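Local structure of putative oxidoreductase (Klebsiella pneumoniae subsp. pneumoniae MGH 78578, 3E82) at residues H154-R159 and G236-F241; G175-L180 and V226-S231; L194-Q199 and N220-K225; G200-L205 and D213-V218. The protein probably acts as a nucleotide-dependent oxidoreductase of the Gfo/Idh/MocA family, its substrate not established here. All coordinates share one frame; numbering follows the deposited sequence.

Interaction 1 of 4, residues H154-R159 and G236-F241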
# COMPACT_ATOMS: atom_id res chain seq x y z
N HIS B 154 -8.58 -1.73 -3.07
CA HIS B 154 -9.01 -1.43 -1.71
C HIS B 154 -10.48 -1.65 -1.38
O HIS B 154 -11.36 -1.52 -2.24
CB HIS B 154 -8.76 0.05 -1.36
CG HIS B 154 -7.33 0.43 -1.18
ND1 HIS B 154 -6.90 1.19 -0.12
CD2 HIS B 154 -6.24 0.19 -1.95
CE1 HIS B 154 -5.60 1.40 -0.23
NE2 HIS B 154 -5.17 0.80 -1.33
N PHE B 155 -10.72 -1.96 -0.12
CA PHE B 155 -12.06 -2.05 0.42
C PHE B 155 -11.88 -1.30 1.73
O PHE B 155 -11.28 -1.81 2.66
CB PHE B 155 -12.53 -3.45 0.77
CG PHE B 155 -13.87 -3.45 1.44
CD1 PHE B 155 -15.04 -3.40 0.68
CD2 PHE B 155 -13.97 -3.32 2.82
CE1 PHE B 155 -16.28 -3.23 1.28
CE2 PHE B 155 -15.22 -3.15 3.44
CZ PHE B 155 -16.37 -3.10 2.66
N ASP B 156 -12.38 -0.07 1.78
CA ASP B 156 -12.23 0.73 2.99
C ASP B 156 -13.52 1.46 3.32
O ASP B 156 -14.29 1.83 2.44
CB ASP B 156 -11.11 1.77 2.80
CG ASP B 156 -9.75 1.14 2.47
OD1 ASP B 156 -9.54 -0.04 2.82
OD2 ASP B 156 -8.88 1.83 1.87
N ARG B 157 -13.75 1.64 4.61
CA ARG B 157 -14.92 2.36 5.07
C ARG B 157 -14.57 3.03 6.39
O ARG B 157 -13.51 2.76 6.96
CB ARG B 157 -16.12 1.41 5.18
CG ARG B 157 -16.56 0.94 3.79
CD ARG B 157 -17.89 0.19 3.71
NE ARG B 157 -18.10 -0.25 2.33
CZ ARG B 157 -19.14 -0.95 1.89
NH1 ARG B 157 -20.10 -1.32 2.73
NH2 ARG B 157 -19.22 -1.30 0.61
N PHE B 158 -15.42 3.92 6.87
CA PHE B 158 -15.14 4.61 8.11
C PHE B 158 -16.15 4.22 9.18
O PHE B 158 -17.31 4.65 9.14
CB PHE B 158 -15.17 6.13 7.90
CG PHE B 158 -14.72 6.91 9.10
CD1 PHE B 158 -13.41 6.82 9.56
CD2 PHE B 158 -15.61 7.73 9.78
CE1 PHE B 158 -12.99 7.54 10.68
CE2 PHE B 158 -15.21 8.45 10.91
CZ PHE B 158 -13.90 8.35 11.36
N ARG B 159 -15.70 3.40 10.11
CA ARG B 159 -16.54 2.92 11.19
C ARG B 159 -15.70 2.80 12.46
O ARG B 159 -15.33 1.71 12.89
CB ARG B 159 -17.16 1.57 10.81
CG ARG B 159 -18.16 1.71 9.67
CD ARG B 159 -18.60 0.38 9.09
NE ARG B 159 -19.49 0.58 7.94
CZ ARG B 159 -19.88 -0.39 7.11
NH1 ARG B 159 -19.45 -1.63 7.29
NH2 ARG B 159 -20.69 -0.11 6.10
N GLY B 236 -11.64 9.10 4.43
CA GLY B 236 -11.56 9.55 3.05
C GLY B 236 -10.14 9.50 2.50
O GLY B 236 -9.20 9.22 3.23
N GLY B 237 -9.99 9.73 1.20
CA GLY B 237 -8.66 9.72 0.62
C GLY B 237 -8.18 8.51 -0.16
O GLY B 237 -7.16 8.59 -0.84
N SER B 238 -8.89 7.38 -0.08
CA SER B 238 -8.45 6.19 -0.81
C SER B 238 -9.26 5.94 -2.08
O SER B 238 -10.36 6.48 -2.26
CB SER B 238 -8.50 4.96 0.09
OG SER B 238 -9.81 4.75 0.56
N SER B 239 -8.70 5.13 -2.97
CA SER B 239 -9.36 4.80 -4.23
C SER B 239 -9.62 3.30 -4.30
O SER B 239 -8.80 2.51 -3.83
CB SER B 239 -8.49 5.20 -5.42
OG SER B 239 -8.16 6.58 -5.38
N ARG B 240 -10.74 2.94 -4.90
CA ARG B 240 -11.14 1.55 -5.06
C ARG B 240 -10.04 0.76 -5.73
O ARG B 240 -9.70 -0.34 -5.30
CB ARG B 240 -12.42 1.47 -5.91
CG ARG B 240 -12.84 0.04 -6.23
CD ARG B 240 -13.21 -0.74 -4.97
NE ARG B 240 -13.52 -2.13 -5.28
CZ ARG B 240 -12.61 -3.09 -5.43
NH1 ARG B 240 -11.32 -2.82 -5.29
NH2 ARG B 240 -12.99 -4.32 -5.74
N PHE B 241 -9.50 1.33 -6.81
CA PHE B 241 -8.42 0.72 -7.59
C PHE B 241 -7.40 1.79 -7.98
O PHE B 241 -7.76 2.93 -8.27
CB PHE B 241 -8.95 0.12 -8.90
CG PHE B 241 -9.68 -1.20 -8.73
CD1 PHE B 241 -8.98 -2.36 -8.44
CD2 PHE B 241 -11.05 -1.26 -8.93
CE1 PHE B 241 -9.65 -3.59 -8.34
CE2 PHE B 241 -11.73 -2.49 -8.84
CZ PHE B 241 -11.02 -3.65 -8.54

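Interaction 2 of 4, residues G175-L180 and V226-S231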
# COMPACT_ATOMS: atom_id res chain seq x y z
N GLY B 175 -13.92 -11.39 10.76
CA GLY B 175 -12.69 -10.65 10.55
C GLY B 175 -12.76 -9.99 9.19
O GLY B 175 -13.34 -10.55 8.25
N LEU B 176 -12.16 -8.81 9.07
CA LEU B 176 -12.19 -8.08 7.81
C LEU B 176 -11.57 -8.86 6.65
O LEU B 176 -12.17 -8.98 5.59
CB LEU B 176 -11.47 -6.74 7.99
CG LEU B 176 -11.58 -5.70 6.87
CD1 LEU B 176 -13.02 -5.23 6.76
CD2 LEU B 176 -10.67 -4.52 7.19
N TRP B 177 -10.36 -9.39 6.87
CA TRP B 177 -9.66 -10.14 5.82
C TRP B 177 -10.52 -11.26 5.25
O TRP B 177 -10.71 -11.34 4.04
CB TRP B 177 -8.34 -10.70 6.36
CG TRP B 177 -7.51 -11.44 5.33
CD1 TRP B 177 -6.96 -12.69 5.46
CD2 TRP B 177 -7.15 -10.98 4.01
NE1 TRP B 177 -6.28 -13.03 4.31
CE2 TRP B 177 -6.38 -12.00 3.41
CE3 TRP B 177 -7.39 -9.80 3.29
CZ2 TRP B 177 -5.86 -11.88 2.12
CZ3 TRP B 177 -6.87 -9.68 2.00
CH2 TRP B 177 -6.11 -10.72 1.43
N PHE B 178 -11.03 -12.12 6.12
CA PHE B 178 -11.86 -13.24 5.69
C PHE B 178 -13.15 -12.84 4.99
O PHE B 178 -13.62 -13.56 4.10
CB PHE B 178 -12.19 -14.15 6.87
CG PHE B 178 -11.36 -15.40 6.91
CD1 PHE B 178 -9.98 -15.33 7.11
CD2 PHE B 178 -11.94 -16.64 6.71
CE1 PHE B 178 -9.20 -16.49 7.13
CE2 PHE B 178 -11.18 -17.80 6.72
CZ PHE B 178 -9.81 -17.73 6.93
N ASP B 179 -13.73 -11.72 5.38
CA ASP B 179 -14.98 -11.28 4.76
C ASP B 179 -14.80 -10.56 3.43
O ASP B 179 -15.46 -10.89 2.45
CB ASP B 179 -15.78 -10.37 5.70
CG ASP B 179 -16.20 -11.07 6.98
OD1 ASP B 179 -16.59 -12.26 6.91
OD2 ASP B 179 -16.17 -10.43 8.04
N LEU B 180 -13.91 -9.58 3.40
CA LEU B 180 -13.72 -8.80 2.19
C LEU B 180 -12.50 -9.17 1.35
O LEU B 180 -12.45 -8.84 0.17
CB LEU B 180 -13.69 -7.32 2.56
CG LEU B 180 -15.01 -7.01 3.28
CD1 LEU B 180 -14.77 -6.02 4.39
CD2 LEU B 180 -16.03 -6.50 2.28
N VAL B 226 1.06 -6.77 -6.48
CA VAL B 226 -0.36 -6.62 -6.25
C VAL B 226 -0.56 -6.32 -4.76
O VAL B 226 -0.06 -7.05 -3.90
CB VAL B 226 -1.15 -7.90 -6.63
CG1 VAL B 226 -2.55 -7.87 -6.00
CG2 VAL B 226 -1.26 -8.00 -8.15
N ILE B 227 -1.25 -5.23 -4.48
CA ILE B 227 -1.52 -4.84 -3.11
C ILE B 227 -3.02 -4.83 -2.87
O ILE B 227 -3.77 -4.15 -3.58
CB ILE B 227 -0.96 -3.43 -2.80
CG1 ILE B 227 0.57 -3.46 -2.86
CG2 ILE B 227 -1.42 -2.98 -1.43
CD1 ILE B 227 1.21 -2.09 -2.63
N LEU B 228 -3.46 -5.60 -1.87
CA LEU B 228 -4.87 -5.68 -1.51
C LEU B 228 -4.95 -5.09 -0.11
O LEU B 228 -4.23 -5.51 0.79
CB LEU B 228 -5.32 -7.15 -1.50
CG LEU B 228 -5.02 -7.96 -2.76
CD1 LEU B 228 -5.61 -9.37 -2.60
CD2 LEU B 228 -5.60 -7.28 -4.00
N HIS B 229 -5.83 -4.10 0.06
CA HIS B 229 -5.93 -3.42 1.35
C HIS B 229 -7.37 -3.25 1.85
O HIS B 229 -8.24 -2.78 1.13
CB HIS B 229 -5.26 -2.04 1.25
CG HIS B 229 -5.14 -1.33 2.56
ND1 HIS B 229 -4.06 -1.51 3.41
CD2 HIS B 229 -5.97 -0.47 3.20
CE1 HIS B 229 -4.25 -0.80 4.51
NE2 HIS B 229 -5.40 -0.16 4.40
N CYS B 230 -7.58 -3.64 3.11
CA CYS B 230 -8.88 -3.54 3.78
C CYS B 230 -8.74 -2.76 5.08
O CYS B 230 -7.78 -2.96 5.82
CB CYS B 230 -9.41 -4.94 4.13
SG CYS B 230 -9.69 -6.02 2.73
N SER B 231 -9.68 -1.86 5.36
CA SER B 231 -9.65 -1.10 6.61
C SER B 231 -11.01 -0.54 6.99
O SER B 231 -11.76 -0.12 6.13
CB SER B 231 -8.65 0.07 6.53
OG SER B 231 -8.68 0.81 7.74

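Interaction 3 of 4, residues L194-Q199 and N220-K225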
# COMPACT_ATOMS: atom_id res chain seq x y z
N LEU B 194 -1.98 -17.04 -10.61
CA LEU B 194 -1.45 -17.22 -9.26
C LEU B 194 -0.15 -16.47 -8.97
O LEU B 194 0.75 -16.42 -9.79
CB LEU B 194 -1.19 -18.70 -8.97
CG LEU B 194 -2.36 -19.68 -9.10
CD1 LEU B 194 -1.87 -21.10 -8.81
CD2 LEU B 194 -3.46 -19.28 -8.13
N PRO B 195 -0.05 -15.86 -7.78
CA PRO B 195 1.17 -15.13 -7.42
C PRO B 195 2.24 -16.14 -7.02
O PRO B 195 1.93 -17.29 -6.69
CB PRO B 195 0.71 -14.28 -6.24
CG PRO B 195 -0.29 -15.20 -5.55
CD PRO B 195 -1.07 -15.75 -6.72
N GLN B 196 3.49 -15.70 -7.04
CA GLN B 196 4.60 -16.56 -6.66
C GLN B 196 4.68 -16.69 -5.14
O GLN B 196 5.06 -17.74 -4.62
CB GLN B 196 5.92 -16.01 -7.20
CG GLN B 196 7.10 -16.94 -6.96
CD GLN B 196 8.26 -16.64 -7.89
OE1 GLN B 196 8.07 -16.50 -9.10
NE2 GLN B 196 9.46 -16.54 -7.34
N SER B 197 4.34 -15.62 -4.42
CA SER B 197 4.36 -15.64 -2.96
C SER B 197 3.38 -14.63 -2.40
O SER B 197 2.94 -13.71 -3.10
CB SER B 197 5.77 -15.35 -2.44
OG SER B 197 6.13 -14.00 -2.66
N VAL B 198 3.02 -14.80 -1.14
CA VAL B 198 2.06 -13.92 -0.48
C VAL B 198 2.63 -13.40 0.82
O VAL B 198 3.19 -14.16 1.62
CB VAL B 198 0.73 -14.67 -0.19
CG1 VAL B 198 -0.23 -13.77 0.56
CG2 VAL B 198 0.10 -15.14 -1.49
N GLN B 199 2.50 -12.10 1.04
CA GLN B 199 2.99 -11.50 2.27
C GLN B 199 1.81 -10.79 2.92
O GLN B 199 1.03 -10.11 2.25
CB GLN B 199 4.12 -10.51 1.94
CG GLN B 199 4.91 -10.00 3.13
CD GLN B 199 4.22 -8.84 3.81
OE1 GLN B 199 3.72 -7.93 3.14
NE2 GLN B 199 4.20 -8.85 5.15
N ASN B 220 3.11 -11.25 -4.61
CA ASN B 220 4.30 -11.09 -5.45
C ASN B 220 4.27 -11.93 -6.73
O ASN B 220 4.13 -13.16 -6.68
CB ASN B 220 5.58 -11.45 -4.66
CG ASN B 220 5.79 -10.57 -3.44
OD1 ASN B 220 5.89 -9.34 -3.54
ND2 ASN B 220 5.86 -11.20 -2.27
N TYR B 221 4.40 -11.25 -7.86
CA TYR B 221 4.45 -11.89 -9.17
C TYR B 221 5.87 -11.66 -9.71
O TYR B 221 6.57 -10.77 -9.24
CB TYR B 221 3.41 -11.26 -10.12
CG TYR B 221 1.99 -11.66 -9.80
CD1 TYR B 221 1.40 -12.78 -10.41
CD2 TYR B 221 1.24 -10.95 -8.87
CE1 TYR B 221 0.09 -13.18 -10.09
CE2 TYR B 221 -0.07 -11.34 -8.54
CZ TYR B 221 -0.63 -12.46 -9.16
OH TYR B 221 -1.92 -12.84 -8.86
N PRO B 222 6.30 -12.45 -10.70
CA PRO B 222 7.66 -12.27 -11.24
C PRO B 222 8.00 -10.87 -11.73
O PRO B 222 9.11 -10.39 -11.51
CB PRO B 222 7.72 -13.31 -12.36
CG PRO B 222 6.80 -14.39 -11.87
CD PRO B 222 5.62 -13.58 -11.36
N ALA B 223 7.06 -10.21 -12.39
CA ALA B 223 7.33 -8.88 -12.93
C ALA B 223 6.42 -7.76 -12.44
O ALA B 223 6.39 -6.69 -13.05
CB ALA B 223 7.33 -8.93 -14.47
N HIS B 224 5.67 -7.99 -11.38
CA HIS B 224 4.83 -6.92 -10.86
C HIS B 224 4.30 -7.22 -9.47
O HIS B 224 4.43 -8.35 -8.97
CB HIS B 224 3.68 -6.59 -11.82
CG HIS B 224 2.53 -7.56 -11.77
ND1 HIS B 224 2.57 -8.79 -12.38
CD2 HIS B 224 1.30 -7.44 -11.23
CE1 HIS B 224 1.40 -9.40 -12.21
NE2 HIS B 224 0.61 -8.60 -11.52
N LYS B 225 3.72 -6.20 -8.84
CA LYS B 225 3.20 -6.32 -7.49
C LYS B 225 1.71 -6.06 -7.40
O LYS B 225 1.16 -5.23 -8.13
CB LYS B 225 3.93 -5.34 -6.56
CG LYS B 225 5.45 -5.49 -6.52
CD LYS B 225 5.87 -6.80 -5.86
CE LYS B 225 7.40 -6.92 -5.79
NZ LYS B 225 7.86 -8.17 -5.14

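Interaction 4 of 4, residues G200-L205 and D213-V218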
# COMPACT_ATOMS: atom_id res chain seq x y z
N GLY B 200 1.65 -10.98 4.22
CA GLY B 200 0.52 -10.35 4.89
C GLY B 200 0.80 -9.66 6.20
O GLY B 200 1.69 -10.04 6.96
N ASN B 201 0.01 -8.63 6.47
CA ASN B 201 0.12 -7.85 7.70
C ASN B 201 -1.34 -7.57 8.08
O ASN B 201 -2.01 -6.77 7.42
CB ASN B 201 0.87 -6.55 7.44
CG ASN B 201 1.34 -5.88 8.72
OD1 ASN B 201 0.66 -5.92 9.75
ND2 ASN B 201 2.51 -5.26 8.66
N ILE B 202 -1.81 -8.25 9.12
CA ILE B 202 -3.20 -8.12 9.57
C ILE B 202 -3.25 -7.62 11.03
O ILE B 202 -2.52 -8.12 11.88
CB ILE B 202 -3.94 -9.49 9.45
CG1 ILE B 202 -3.86 -9.98 8.00
CG2 ILE B 202 -5.41 -9.35 9.84
CD1 ILE B 202 -4.46 -11.36 7.78
N ALA B 203 -4.12 -6.66 11.31
CA ALA B 203 -4.18 -6.12 12.66
C ALA B 203 -5.55 -5.60 13.10
O ALA B 203 -6.45 -5.39 12.28
CB ALA B 203 -3.13 -5.00 12.81
N THR B 204 -5.66 -5.38 14.41
CA THR B 204 -6.86 -4.84 15.04
C THR B 204 -6.41 -3.48 15.57
O THR B 204 -5.70 -3.40 16.57
CB THR B 204 -7.31 -5.73 16.23
OG1 THR B 204 -7.57 -7.06 15.75
CG2 THR B 204 -8.57 -5.17 16.88
N LEU B 205 -6.83 -2.42 14.90
CA LEU B 205 -6.42 -1.06 15.27
C LEU B 205 -7.49 -0.17 15.92
O LEU B 205 -7.16 0.73 16.68
CB LEU B 205 -5.85 -0.35 14.04
CG LEU B 205 -4.73 -1.08 13.29
CD1 LEU B 205 -4.33 -0.28 12.07
CD2 LEU B 205 -3.53 -1.29 14.22
N ASP B 213 -9.28 -5.33 11.73
CA ASP B 213 -10.00 -4.31 10.98
C ASP B 213 -9.05 -3.57 10.03
O ASP B 213 -9.38 -2.52 9.50
CB ASP B 213 -10.66 -3.30 11.92
CG ASP B 213 -9.70 -2.75 12.96
OD1 ASP B 213 -8.48 -2.72 12.70
OD2 ASP B 213 -10.17 -2.33 14.04
N TRP B 214 -7.86 -4.14 9.85
CA TRP B 214 -6.86 -3.56 8.96
C TRP B 214 -6.10 -4.74 8.38
O TRP B 214 -5.52 -5.54 9.11
CB TRP B 214 -5.90 -2.67 9.75
CG TRP B 214 -4.92 -1.88 8.92
CD1 TRP B 214 -5.08 -0.60 8.46
CD2 TRP B 214 -3.61 -2.29 8.53
NE1 TRP B 214 -3.94 -0.18 7.82
CE2 TRP B 214 -3.02 -1.20 7.85
CE3 TRP B 214 -2.87 -3.47 8.69
CZ2 TRP B 214 -1.72 -1.25 7.34
CZ3 TRP B 214 -1.57 -3.52 8.18
CH2 TRP B 214 -1.01 -2.42 7.51
N ALA B 215 -6.13 -4.85 7.06
CA ALA B 215 -5.43 -5.94 6.40
C ALA B 215 -4.70 -5.38 5.19
O ALA B 215 -5.30 -4.76 4.31
CB ALA B 215 -6.41 -7.02 5.97
N HIS B 216 -3.40 -5.61 5.18
CA HIS B 216 -2.57 -5.14 4.10
C HIS B 216 -1.81 -6.35 3.58
O HIS B 216 -0.89 -6.84 4.23
CB HIS B 216 -1.61 -4.09 4.64
CG HIS B 216 -0.94 -3.29 3.57
ND1 HIS B 216 0.38 -3.48 3.22
CD2 HIS B 216 -1.44 -2.37 2.71
CE1 HIS B 216 0.67 -2.70 2.19
NE2 HIS B 216 -0.42 -2.02 1.86
N VAL B 217 -2.21 -6.81 2.40
CA VAL B 217 -1.63 -8.01 1.80
C VAL B 217 -1.01 -7.75 0.43
O VAL B 217 -1.61 -7.10 -0.42
CB VAL B 217 -2.71 -9.09 1.65
CG1 VAL B 217 -2.14 -10.32 0.95
CG2 VAL B 217 -3.27 -9.44 3.02
N VAL B 218 0.19 -8.30 0.23
CA VAL B 218 0.90 -8.13 -1.03
C VAL B 218 1.11 -9.46 -1.73
O VAL B 218 1.63 -10.41 -1.14
CB VAL B 218 2.29 -7.48 -0.81
CG1 VAL B 218 3.00 -7.33 -2.15
CG2 VAL B 218 2.14 -6.12 -0.14

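Interaction 1 of 4, residues H154-R159 and G236-F241
His154 packs against the carbonyls of Ser239 and Arg240 and the CB of Ser238. Its CB lies 3.5 Å from Ser239 O, and CG, beside the backbone N (chi1 -72°), stays close to the same oxygen at 3.7 Å. Further out, ND1 passes Ser238 CB and gives a hydrogen bond of 2.9 Å to Asp156 OD2. The oxygen lies in the imidazole plane and is met on its syn side, though tilted from the carboxylate plane, a His-carboxylate pair made two residues apart on one strand. At the tip, NE2 bonds Glu152 OE2, so carboxylates hold both ring nitrogens and fix the ring's rotation. Strand 148-156 is an inner strand of the large mixed sheet of the C-terminal alpha/beta domain, and the chain before strand 241-245 joins it here through a nearly straight bond, 2.9 Å from His154 N to Arg240 O. Arg240 and Phe241 form a classic beta bulge opposite Lys252. The Arg240 side chain starts away from His154 but bends at chi2 (64°), bringing CD to 3.4 Å from His154 O; its guanidinium bonds Ser153 OG and Gln187 OE1. Ser238, small and polar, adds a weak hydrogen bond from OG to Asp156 OD2 at 3.3 Å.

Interaction 2 of 4, residues G175-L180 and V226-S231
Leu176 and Cys230 make the tightest apolar contact between the first turn of helix 176-192 and strand 225-231. Leu176 CD2 presses on Cys230 CB at 3.3 Å, closer than usual for two carbons, and the same methyl sits 3.4 Å from Ser231 N. The first torsion (chi1 -170°) sets CG toward Cys230 CB, and CD2 makes the closest approach. Leu180, one turn on, brings CB to 4.2 Å from Cys230 SG. Leu176 thus meets the cysteine at CB and Leu180 at SG; a small side chain suits so close a helix. Trp177 takes part through its rim: CH2 meets Leu228 CD1 at 4.3 Å and CE3 meets Cys230 SG at 4.5 Å, both near the ring plane.

The polar bonds lie within the helix or go to other parts of the fold. Gly175, the N-cap, has a positive phi at which a CB would collide with the preceding carbonyl oxygen, and its O accepts from Asp179 N at 3.1 Å. The buried indole NE1 is satisfied by Leu330 O. The helix and strand axes approach to 8.9 Å and run at 115° to each other. This is helix-on-sheet packing in an alpha/beta layer: Cys230 and Leu228 face the helix, whereas His229 faces the second subunit, meeting its His150.

Interaction 3 of 4, residues L194-Q199 and N220-K225
Ser197 and Asn220 form an antiparallel hydrogen-bonded pair, their CA atoms 5.2 Å apart, with Asn220 N donating to Ser197 O at 2.9 Å. Asn220 O draws in two amides, Gln196 N at 2.6 Å and, weakly, Ser197 N at 3.3 Å, so that two residues stand against one in a classic beta bulge. The side chains of the pair repeat the link: Asn220 ND2 donates to Ser197 OG at 2.8 Å, with the hydroxyl oxygen close to the amide plane. Serine's short reach and asparagine's two-ended amide suit this, because OD1 remains available to Lys225 NZ, which sits 46° out of its carbonyl plane, and to Asn201 ND2 of the second subunit. The contact lies at one end of the mixed sheet, where strand 197-203 begins and strand 214-220 passes into the turn leading to strand 225-231. Here the Tyr221 side chain starts away from residues 194-195, but its ring comes back over them. Pro195 CA stands over one ring face, 3.7 Å from the ring centroid, as a CH-pi contact, while Pro195 CB reaches Tyr221 CZ at 3.7 Å. Proline offers a rigid apolar surface to the aromatic ring, whose OH bonds Gly193 O. Where the turn is exposed, Gln196 OE1 approaches Pro222 CG at 3.7 Å.

Interaction 4 of 4, residues G200-L205 and D213-V218
Asp213, just before the second strand, accepts from Leu205, just past the end of the first. Chi1 (50°) sets CG near Leu205 N, and OD1 then receives the N-H at 2.8 Å in an almost linear bond (178°), while OD2 forms a salt bridge with Arg206. Asp213 N and, weakly, Trp214 N both turn to Ala203 O, making a classic beta bulge. Trp214 O takes Ala203 N at 2.8 Å. The Trp214 indole packs between Leu205 and Asn201: Leu205 CD1 lies over one face as a CH-pi contact, 3.9 Å from the centroid of the five-membered ring, and Asn201 CG lies in plane at the ring edge, its amide nearly perpendicular (84°) to the indole. That amide bonds Lys225 and Asn220 of the second subunit. Ala215 turns to the other face, where CB meets Ile202 CG1 at 4.4 Å and its small size suits the cover of Trp177. His216 pairs with Asn201 in both directions, His216 N to Asn201 O at 2.9 Å and Asn201 N to His216 O at 3.0 Å, and its ring meets His216 of the second subunit. Val217 CG2 approaches Gly200 CA at 4.3 Å. Together the strands form an antiparallel beta hairpin, one face under helices and the other in the dimer interface.

All four contacts belong to the mixed sheet of the C-terminal domain. Interactions 2 and 4 are buried and adjacent, their centres about 7 Å apart, and share the seam where strands 214-220 and 225-231 bond. Interaction 2 is helix against sheet and almost wholly apolar, whereas interaction 4 rests on a backbone ladder with aromatic packing. Interaction 3 continues the hairpin of interaction 4 to its other end, where it is partly buried and polar side chains strengthen the pairing. Interaction 1 is a surface contact built on one backbone bond, with an imidazole, a carboxylate and a weakly bonded hydroxyl; it joins interaction 2 across strands 148-156 and 225-231, with Phe155 N probably hydrogen-bonding His229 O at 2.9 Å.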